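Local coordinates for proteasome accessory factor B/C (PafBC) (Paenarthrobacter aurescens, PDB 6SJ9), which regulates transcription in the bacterial DNA damage response, probably binding DNA through its winged helix-turn-helix domains and sensing a signal through its WYL domains, at residues R526-S529 and W534-E537; L505-F510 and R547-D552. All blocks are in the same frame, centred on the assembly; numbering follows the deposited sequence.

Contact 1 (R526-S529 and W534-E537); sequences RLYS and WYFE
Arg526 and Glu537 run side by side off neighbouring antiparallel strands and meet in a side-on salt bridge. NE of Arg526 reaches OE2 of Glu537 at 2.9 Å, approaching from above the carboxylate plane, while NH2 of Arg526 takes OE1 of Glu537 at 3.0 Å, on its syn side but well out of the carboxylate plane. Both oxygens lie close to the guanidinium plane, yet the two flat groups are twisted 39° apart. The arginine bends at its third torsion (chi3 -73°) to bring NE and NH2 round to a glutamate that is extended beyond CG; Arg526 NH2 also bridges to Glu346. An alanine in place of Arg526 would remove both nitrogens and is likely to leave the buried Glu537 carboxylate without its cationic mate. On the same face, CB of Tyr535 sits over the face of the Tyr528 ring, toward its rim and 3.4 Å from CZ of Tyr528; the two rings are nearly parallel but slid so far apart that they barely overlap. The Tyr528 hydroxyl has its polar partner in Asn548. On the other face Ser529, small enough to fit against an indole, lays CB over the centre of the six-membered ring of Trp534, 3.7 Å from its centroid. Leu527 crosses that indole at about a right angle, and its CD1 packs 3.8 Å from CB of Phe536. Between the two layers of side chains, Arg526 with Glu537 and Tyr528 with Tyr535 form the hydrogen-bonded pairs, the shortest link being Tyr535 N to Tyr528 O at 2.7 Å. The segments belong to the hairpin of strands 517-530 and 533-540. Helix 489-501 packs against Leu527 and Phe536, Trp534 donates NE1 to Ser483 O, and strand 545-550 continues the sheet beyond 533-540.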
ATOM      1  N   ARG A 526      22.292  -5.488   7.101  1.00 34.62           N
ATOM      2  CA  ARG A 526      21.375  -6.621   7.010  1.00 37.08           C
ATOM      3  C   ARG A 526      21.329  -7.134   5.590  1.00 37.15           C
ATOM      4  O   ARG A 526      21.270  -6.354   4.641  1.00 41.45           O
ATOM      5  CB  ARG A 526      19.940  -6.226   7.403  1.00 35.19           C
ATOM      6  CG  ARG A 526      19.773  -6.139   8.899  1.00 40.59           C
ATOM      7  CD  ARG A 526      18.302  -5.904   9.241  1.00 40.76           C
ATOM      8  NE  ARG A 526      17.939  -4.518   8.892  1.00 42.55           N
ATOM      9  CZ  ARG A 526      16.770  -3.985   9.218  1.00 39.96           C
ATOM     10  NH1 ARG A 526      15.864  -4.734   9.889  1.00 41.21           N
ATOM     11  NH2 ARG A 526      16.525  -2.733   8.905  1.00 38.26           N
ATOM     12  N   LEU A 527      21.287  -8.433   5.470  1.00 37.37           N
ATOM     13  CA  LEU A 527      21.076  -9.137   4.223  1.00 44.18           C
ATOM     14  C   LEU A 527      19.699  -9.805   4.291  1.00 42.01           C
ATOM     15  O   LEU A 527      19.407 -10.505   5.261  1.00 44.53           O
ATOM     16  CB  LEU A 527      22.201 -10.143   4.073  1.00 46.52           C
ATOM     17  CG  LEU A 527      22.574 -10.884   2.825  1.00 49.23           C
ATOM     18  CD1 LEU A 527      22.732  -9.945   1.671  1.00 46.83           C
ATOM     19  CD2 LEU A 527      23.886 -11.609   3.195  1.00 51.41           C
ATOM     20  N   TYR A 528      18.829  -9.518   3.331  1.00 40.18           N
ATOM     21  CA  TYR A 528      17.441 -10.000   3.382  1.00 39.91           C
ATOM     22  C   TYR A 528      16.953 -10.200   1.955  1.00 44.46           C
ATOM     23  O   TYR A 528      17.489  -9.594   1.016  1.00 38.98           O
ATOM     24  CB  TYR A 528      16.522  -9.024   4.160  1.00 34.04           C
ATOM     25  CG  TYR A 528      16.476  -7.667   3.505  1.00 35.87           C
ATOM     26  CD1 TYR A 528      17.520  -6.761   3.685  1.00 35.87           C
ATOM     27  CD2 TYR A 528      15.425  -7.293   2.686  1.00 35.04           C
ATOM     28  CE1 TYR A 528      17.486  -5.501   3.050  1.00 32.83           C
ATOM     29  CE2 TYR A 528      15.377  -6.081   2.074  1.00 36.52           C
ATOM     30  CZ  TYR A 528      16.419  -5.166   2.255  1.00 35.02           C
ATOM     31  OH  TYR A 528      16.351  -3.930   1.613  1.00 35.97           O
ATOM     32  N   SER A 529      15.973 -11.108   1.789  1.00 46.19           N
ATOM     33  CA  SER A 529      15.371 -11.354   0.488  1.00 48.31           C
ATOM     34  C   SER A 529      13.896 -10.992   0.473  1.00 47.54           C
ATOM     35  O   SER A 529      13.208 -11.104   1.482  1.00 51.71           O
ATOM     36  CB  SER A 529      15.550 -12.811   0.063  1.00 52.75           C
ATOM     37  OG  SER A 529      15.164 -13.633   1.131  1.00 58.90           O
ATOM     38  N   TRP A 534      17.696 -10.931  -3.421  1.00 45.00           N
ATOM     39  CA  TRP A 534      18.505 -10.589  -2.259  1.00 40.61           C
ATOM     40  C   TRP A 534      18.852  -9.106  -2.263  1.00 37.74           C
ATOM     41  O   TRP A 534      19.176  -8.519  -3.291  1.00 39.19           O
ATOM     42  CB  TRP A 534      19.783 -11.439  -2.171  1.00 39.20           C
ATOM     43  CG  TRP A 534      19.483 -12.794  -1.626  1.00 35.88           C
ATOM     44  CD1 TRP A 534      19.282 -13.943  -2.339  1.00 36.88           C
ATOM     45  CD2 TRP A 534      19.245 -13.117  -0.255  1.00 34.28           C
ATOM     46  NE1 TRP A 534      18.953 -14.974  -1.488  1.00 39.87           N
ATOM     47  CE2 TRP A 534      18.941 -14.498  -0.198  1.00 38.96           C
ATOM     48  CE3 TRP A 534      19.291 -12.378   0.938  1.00 39.97           C
ATOM     49  CZ2 TRP A 534      18.675 -15.171   1.010  1.00 39.72           C
ATOM     50  CZ3 TRP A 534      19.015 -13.039   2.150  1.00 43.95           C
ATOM     51  CH2 TRP A 534      18.690 -14.444   2.160  1.00 42.07           C
ATOM     52  N   TYR A 535      18.801  -8.516  -1.090  1.00 34.57           N
ATOM     53  CA  TYR A 535      19.164  -7.127  -0.897  1.00 35.31           C
ATOM     54  C   TYR A 535      20.084  -7.026   0.304  1.00 38.73           C
ATOM     55  O   TYR A 535      20.087  -7.898   1.184  1.00 37.43           O
ATOM     56  CB  TYR A 535      17.944  -6.234  -0.608  1.00 37.12           C
ATOM     57  CG  TYR A 535      16.863  -6.207  -1.667  1.00 39.67           C
ATOM     58  CD1 TYR A 535      15.900  -7.232  -1.752  1.00 43.00           C
ATOM     59  CD2 TYR A 535      16.764  -5.135  -2.533  1.00 42.90           C
ATOM     60  CE1 TYR A 535      14.896  -7.178  -2.714  1.00 42.20           C
ATOM     61  CE2 TYR A 535      15.792  -5.066  -3.483  1.00 44.81           C
ATOM     62  CZ  TYR A 535      14.842  -6.097  -3.556  1.00 45.83           C
ATOM     63  OH  TYR A 535      13.875  -6.024  -4.514  1.00 50.35           O
ATOM     64  N   PHE A 536      20.886  -5.965   0.363  1.00 37.90           N
ATOM     65  CA  PHE A 536      21.532  -5.705   1.643  1.00 38.02           C
ATOM     66  C   PHE A 536      21.365  -4.235   1.992  1.00 37.85           C
ATOM     67  O   PHE A 536      21.565  -3.351   1.155  1.00 37.02           O
ATOM     68  CB  PHE A 536      22.999  -6.114   1.704  1.00 37.58           C
ATOM     69  CG  PHE A 536      23.892  -5.418   0.724  1.00 41.75           C
ATOM     70  CD1 PHE A 536      23.875  -5.746  -0.626  1.00 48.20           C
ATOM     71  CD2 PHE A 536      24.838  -4.539   1.179  1.00 40.09           C
ATOM     72  CE1 PHE A 536      24.722  -5.130  -1.515  1.00 47.97           C
ATOM     73  CE2 PHE A 536      25.701  -3.931   0.297  1.00 44.20           C
ATOM     74  CZ  PHE A 536      25.645  -4.222  -1.038  1.00 47.02           C
ATOM     75  N   GLU A 537      20.972  -4.003   3.214  1.00 33.11           N
ATOM     76  CA  GLU A 537      20.907  -2.683   3.805  1.00 36.60           C
ATOM     77  C   GLU A 537      22.296  -2.300   4.333  1.00 36.38           C
ATOM     78  O   GLU A 537      22.998  -3.124   4.942  1.00 35.68           O
ATOM     79  CB  GLU A 537      19.910  -2.692   4.962  1.00 34.41           C
ATOM     80  CG  GLU A 537      19.755  -1.361   5.595  1.00 36.06           C
ATOM     81  CD  GLU A 537      19.052  -1.483   6.972  1.00 44.54           C
ATOM     82  OE1 GLU A 537      18.056  -0.761   7.188  1.00 46.27           O
ATOM     83  OE2 GLU A 537      19.476  -2.323   7.827  1.00 44.13           O
TER

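Contact 2 (L505-F510 and R547-D552); sequences LRLRYF and RNFRLD
Tyr509 and Phe549 form a T-shaped pair: the edge of the phenylalanine ring is directed at the face of the tyrosine, with centroids 4.9 Å apart and planes at 77°. CD2 of Phe549 stands over the centre of the Tyr509 ring, so a weakly positive C-H edge faces the electron-rich ring. Leu507 adds a CH-pi contact to this aromatic pair, its CD2 lying over the face of Phe549, 3.9 Å from the ring centroid. A leucine suits the place because one methyl of its branched end can rest on the ring face, with no polar atom to bury. Tyr509 CE1 also packs against Phe549 CB at 3.7 Å.

Strands 503-510 and 545-550 belong to one curled antiparallel sheet of the WYL domain, whose core is an Sm-like fold. Here they are not sheet neighbours: their axes stay 8.9 Å apart at closest and are inclined at 67°, and side chains bridge the interior.

The polar contact is a single, nearly straight hydrogen bond from Arg550 N to Tyr509 OH, 2.8 Å long. With CG anti to the backbone N (chi1 -168°), Tyr509 sends its ring across the interior until the hydroxyl meets the other strand; a tyrosine suits the place because that hydroxyl gives the Arg550 N-H an acceptor. Arg550 O lies at the edge of the same ring, near its plane.

The guanidinium of Arg550 turns to Asp552 in its own segment, where NE and NH2 grip the two carboxylate oxygens side-on, tilted from both planes, NH2 of Arg550 to OD2 of Asp552 at 2.8 Å. Arg550 also packs against Tyr535 and Thr533 on strand 533-540.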
ATOM      1  N   LEU A 505      33.026  -2.260   4.060  1.00 37.64           N
ATOM      2  CA  LEU A 505      33.256  -2.788   2.719  1.00 39.48           C
ATOM      3  C   LEU A 505      33.416  -1.648   1.729  1.00 35.31           C
ATOM      4  O   LEU A 505      32.708  -0.647   1.790  1.00 38.62           O
ATOM      5  CB  LEU A 505      32.093  -3.699   2.257  1.00 37.33           C
ATOM      6  CG  LEU A 505      31.944  -5.020   3.043  1.00 35.91           C
ATOM      7  CD1 LEU A 505      30.690  -5.784   2.660  1.00 34.90           C
ATOM      8  CD2 LEU A 505      33.137  -5.941   2.662  1.00 33.00           C
ATOM      9  N   ARG A 506      34.325  -1.837   0.807  1.00 35.84           N
ATOM     10  CA  ARG A 506      34.378  -1.044  -0.405  1.00 32.50           C
ATOM     11  C   ARG A 506      33.484  -1.715  -1.441  1.00 34.94           C
ATOM     12  O   ARG A 506      33.767  -2.834  -1.855  1.00 39.37           O
ATOM     13  CB  ARG A 506      35.793  -0.993  -0.967  1.00 33.44           C
ATOM     14  CG  ARG A 506      35.967  -0.042  -2.168  1.00 58.99           C
ATOM     15  CD  ARG A 506      35.735   1.388  -1.767  1.00 61.17           C
ATOM     16  NE  ARG A 506      36.207   2.349  -2.775  1.00 63.49           N
ATOM     17  CZ  ARG A 506      35.967   3.650  -2.709  1.00 56.70           C
ATOM     18  NH1 ARG A 506      35.277   4.126  -1.677  1.00 48.55           N
ATOM     19  NH2 ARG A 506      36.418   4.460  -3.668  1.00 62.08           N
ATOM     20  N   LEU A 507      32.449  -1.008  -1.879  1.00 35.45           N
ATOM     21  CA  LEU A 507      31.443  -1.524  -2.794  1.00 36.60           C
ATOM     22  C   LEU A 507      31.572  -0.818  -4.139  1.00 37.80           C
ATOM     23  O   LEU A 507      31.669   0.423  -4.206  1.00 38.89           O
ATOM     24  CB  LEU A 507      30.037  -1.311  -2.222  1.00 36.60           C
ATOM     25  CG  LEU A 507      28.917  -1.409  -3.243  1.00 35.27           C
ATOM     26  CD1 LEU A 507      28.764  -2.873  -3.769  1.00 35.15           C
ATOM     27  CD2 LEU A 507      27.634  -0.860  -2.554  1.00 34.85           C
ATOM     28  N   ARG A 508      31.597  -1.603  -5.194  1.00 34.50           N
ATOM     29  CA  ARG A 508      31.448  -1.129  -6.568  1.00 40.27           C
ATOM     30  C   ARG A 508      30.087  -1.599  -7.060  1.00 38.63           C
ATOM     31  O   ARG A 508      29.830  -2.797  -7.117  1.00 35.25           O
ATOM     32  CB  ARG A 508      32.567  -1.642  -7.457  1.00 40.96           C
ATOM     33  CG  ARG A 508      33.877  -0.847  -7.191  1.00 44.46           C
ATOM     34  CD  ARG A 508      34.935  -1.462  -8.042  1.00 51.81           C
ATOM     35  NE  ARG A 508      36.238  -0.964  -7.720  1.00 63.59           N
ATOM     36  CZ  ARG A 508      37.340  -1.606  -8.085  1.00 72.05           C
ATOM     37  NH1 ARG A 508      37.223  -2.755  -8.757  1.00 72.72           N
ATOM     38  NH2 ARG A 508      38.538  -1.106  -7.788  1.00 73.57           N
ATOM     39  N   TYR A 509      29.185  -0.665  -7.308  1.00 40.46           N
ATOM     40  CA  TYR A 509      27.784  -0.985  -7.539  1.00 43.00           C
ATOM     41  C   TYR A 509      27.468  -0.598  -8.976  1.00 45.90           C
ATOM     42  O   TYR A 509      27.686   0.546  -9.344  1.00 44.96           O
ATOM     43  CB  TYR A 509      26.915  -0.213  -6.555  1.00 41.08           C
ATOM     44  CG  TYR A 509      25.476  -0.656  -6.484  1.00 38.85           C
ATOM     45  CD1 TYR A 509      25.153  -1.936  -6.070  1.00 36.03           C
ATOM     46  CD2 TYR A 509      24.433   0.231  -6.768  1.00 40.50           C
ATOM     47  CE1 TYR A 509      23.828  -2.379  -5.963  1.00 34.18           C
ATOM     48  CE2 TYR A 509      23.078  -0.216  -6.692  1.00 43.09           C
ATOM     49  CZ  TYR A 509      22.797  -1.523  -6.283  1.00 38.61           C
ATOM     50  OH  TYR A 509      21.489  -1.983  -6.133  1.00 43.71           O
ATOM     51  N   PHE A 510      26.965  -1.552  -9.778  1.00 47.78           N
ATOM     52  CA  PHE A 510      26.551  -1.266 -11.153  1.00 49.22           C
ATOM     53  C   PHE A 510      25.409  -0.250 -11.196  1.00 45.27           C
ATOM     54  O   PHE A 510      24.496  -0.276 -10.383  1.00 43.61           O
ATOM     55  CB  PHE A 510      26.072  -2.533 -11.872  1.00 44.32           C
ATOM     56  CG  PHE A 510      27.173  -3.433 -12.327  1.00 45.39           C
ATOM     57  CD1 PHE A 510      28.077  -3.021 -13.256  1.00 47.79           C
ATOM     58  CD2 PHE A 510      27.245  -4.737 -11.836  1.00 47.92           C
ATOM     59  CE1 PHE A 510      29.080  -3.843 -13.660  1.00 51.43           C
ATOM     60  CE2 PHE A 510      28.211  -5.574 -12.246  1.00 50.89           C
ATOM     61  CZ  PHE A 510      29.144  -5.125 -13.162  1.00 54.71           C
ATOM     62  N   ARG A 547      21.186   3.007   2.735  1.00 35.67           N
ATOM     63  CA  ARG A 547      20.585   2.652   1.467  1.00 38.69           C
ATOM     64  C   ARG A 547      20.390   1.149   1.432  1.00 38.56           C
ATOM     65  O   ARG A 547      20.987   0.415   2.228  1.00 38.33           O
ATOM     66  CB  ARG A 547      21.463   3.084   0.281  1.00 41.25           C
ATOM     67  CG  ARG A 547      21.713   4.600   0.206  1.00 43.35           C
ATOM     68  CD  ARG A 547      20.469   5.277  -0.340  1.00 47.13           C
ATOM     69  NE  ARG A 547      20.590   6.723  -0.535  1.00 47.65           N
ATOM     70  CZ  ARG A 547      20.593   7.640   0.433  1.00 51.26           C
ATOM     71  NH1 ARG A 547      20.507   7.305   1.725  1.00 47.26           N
ATOM     72  NH2 ARG A 547      20.695   8.920   0.104  1.00 57.36           N
ATOM     73  N   ASN A 548      19.572   0.694   0.472  1.00 35.72           N
ATOM     74  CA  ASN A 548      19.300  -0.720   0.264  1.00 39.02           C
ATOM     75  C   ASN A 548      19.686  -1.043  -1.148  1.00 40.38           C
ATOM     76  O   ASN A 548      19.117  -0.481  -2.080  1.00 44.96           O
ATOM     77  CB  ASN A 548      17.814  -1.051   0.530  1.00 37.93           C
ATOM     78  CG  ASN A 548      17.517  -0.975   1.981  1.00 38.27           C
ATOM     79  OD1 ASN A 548      17.633  -1.980   2.672  1.00 42.42           O
ATOM     80  ND2 ASN A 548      17.261   0.220   2.496  1.00 41.62           N
ATOM     81  N   PHE A 549      20.651  -1.945  -1.292  1.00 37.36           N
ATOM     82  CA  PHE A 549      21.245  -2.292  -2.569  1.00 36.13           C
ATOM     83  C   PHE A 549      20.792  -3.687  -2.986  1.00 40.86           C
ATOM     84  O   PHE A 549      20.510  -4.548  -2.143  1.00 42.53           O
ATOM     85  CB  PHE A 549      22.788  -2.274  -2.446  1.00 37.18           C
ATOM     86  CG  PHE A 549      23.389  -0.895  -2.021  1.00 37.43           C
ATOM     87  CD1 PHE A 549      23.652  -0.610  -0.693  1.00 37.01           C
ATOM     88  CD2 PHE A 549      23.753   0.039  -2.972  1.00 36.01           C
ATOM     89  CE1 PHE A 549      24.257   0.624  -0.312  1.00 34.71           C
ATOM     90  CE2 PHE A 549      24.341   1.285  -2.615  1.00 36.51           C
ATOM     91  CZ  PHE A 549      24.574   1.581  -1.295  1.00 34.49           C
ATOM     92  N   ARG A 550      20.801  -3.923  -4.288  1.00 43.12           N
ATOM     93  CA  ARG A 550      20.498  -5.230  -4.853  1.00 43.35           C
ATOM     94  C   ARG A 550      21.781  -6.036  -4.957  1.00 43.43           C
ATOM     95  O   ARG A 550      22.752  -5.574  -5.567  1.00 44.85           O
ATOM     96  CB  ARG A 550      19.866  -5.106  -6.246  1.00 40.65           C
ATOM     97  CG  ARG A 550      18.445  -4.484  -6.263  1.00 44.48           C
ATOM     98  CD  ARG A 550      17.875  -4.387  -7.682  1.00 50.33           C
ATOM     99  NE  ARG A 550      17.830  -5.680  -8.396  1.00 55.39           N
ATOM    100  CZ  ARG A 550      16.768  -6.502  -8.404  1.00 56.04           C
ATOM    101  NH1 ARG A 550      15.651  -6.163  -7.753  1.00 50.02           N
ATOM    102  NH2 ARG A 550      16.817  -7.670  -9.069  1.00 55.77           N
ATOM    103  N   LEU A 551      21.774  -7.237  -4.375  1.00 41.25           N
ATOM    104  CA  LEU A 551      22.939  -8.108  -4.464  1.00 43.79           C
ATOM    105  C   LEU A 551      23.325  -8.343  -5.916  1.00 41.56           C
ATOM    106  O   LEU A 551      24.524  -8.369  -6.265  1.00 39.93           O
ATOM    107  CB  LEU A 551      22.654  -9.436  -3.760  1.00 48.75           C
ATOM    108  CG  LEU A 551      23.888 -10.276  -3.425  1.00 48.33           C
ATOM    109  CD1 LEU A 551      24.733  -9.520  -2.464  1.00 49.04           C
ATOM    110  CD2 LEU A 551      23.450 -11.548  -2.745  1.00 50.51           C
ATOM    111  N   ASP A 552      22.327  -8.491  -6.794  1.00 38.68           N
ATOM    112  CA  ASP A 552      22.662  -8.836  -8.161  1.00 42.78           C
ATOM    113  C   ASP A 552      23.140  -7.632  -8.907  1.00 44.48           C
ATOM    114  O   ASP A 552      23.341  -7.742 -10.114  1.00 45.58           O
ATOM    115  CB  ASP A 552      21.472  -9.492  -8.923  1.00 46.25           C
ATOM    116  CG  ASP A 552      20.268  -8.551  -9.167  1.00 51.42           C
ATOM    117  OD1 ASP A 552      20.355  -7.300  -9.081  1.00 53.03           O
ATOM    118  OD2 ASP A 552      19.180  -9.093  -9.487  1.00 56.38           O
TER

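Contacts 1 and 2 lie about 10 Å apart, centre to centre, in the same five-stranded antiparallel sheet, whose order is 545-550, 533-540, 517-530, 503-510, 554-560. Along the chain, contact 1 is nested within the loop closed by contact 2: it joins two adjacent inner strands, 517-530 and 533-540, whereas contact 2 brings together strands 503-510 and 545-550, which flank that hairpin. The two touch directly, since Phe536 N probably bonds to Phe549 O at 2.9 Å, and Tyr535 CB packs on the same Phe549 O at 3.4 Å. Hairpin pairing and packing across the curled sheet thus belong to a single WYL domain, one of two in this regulator.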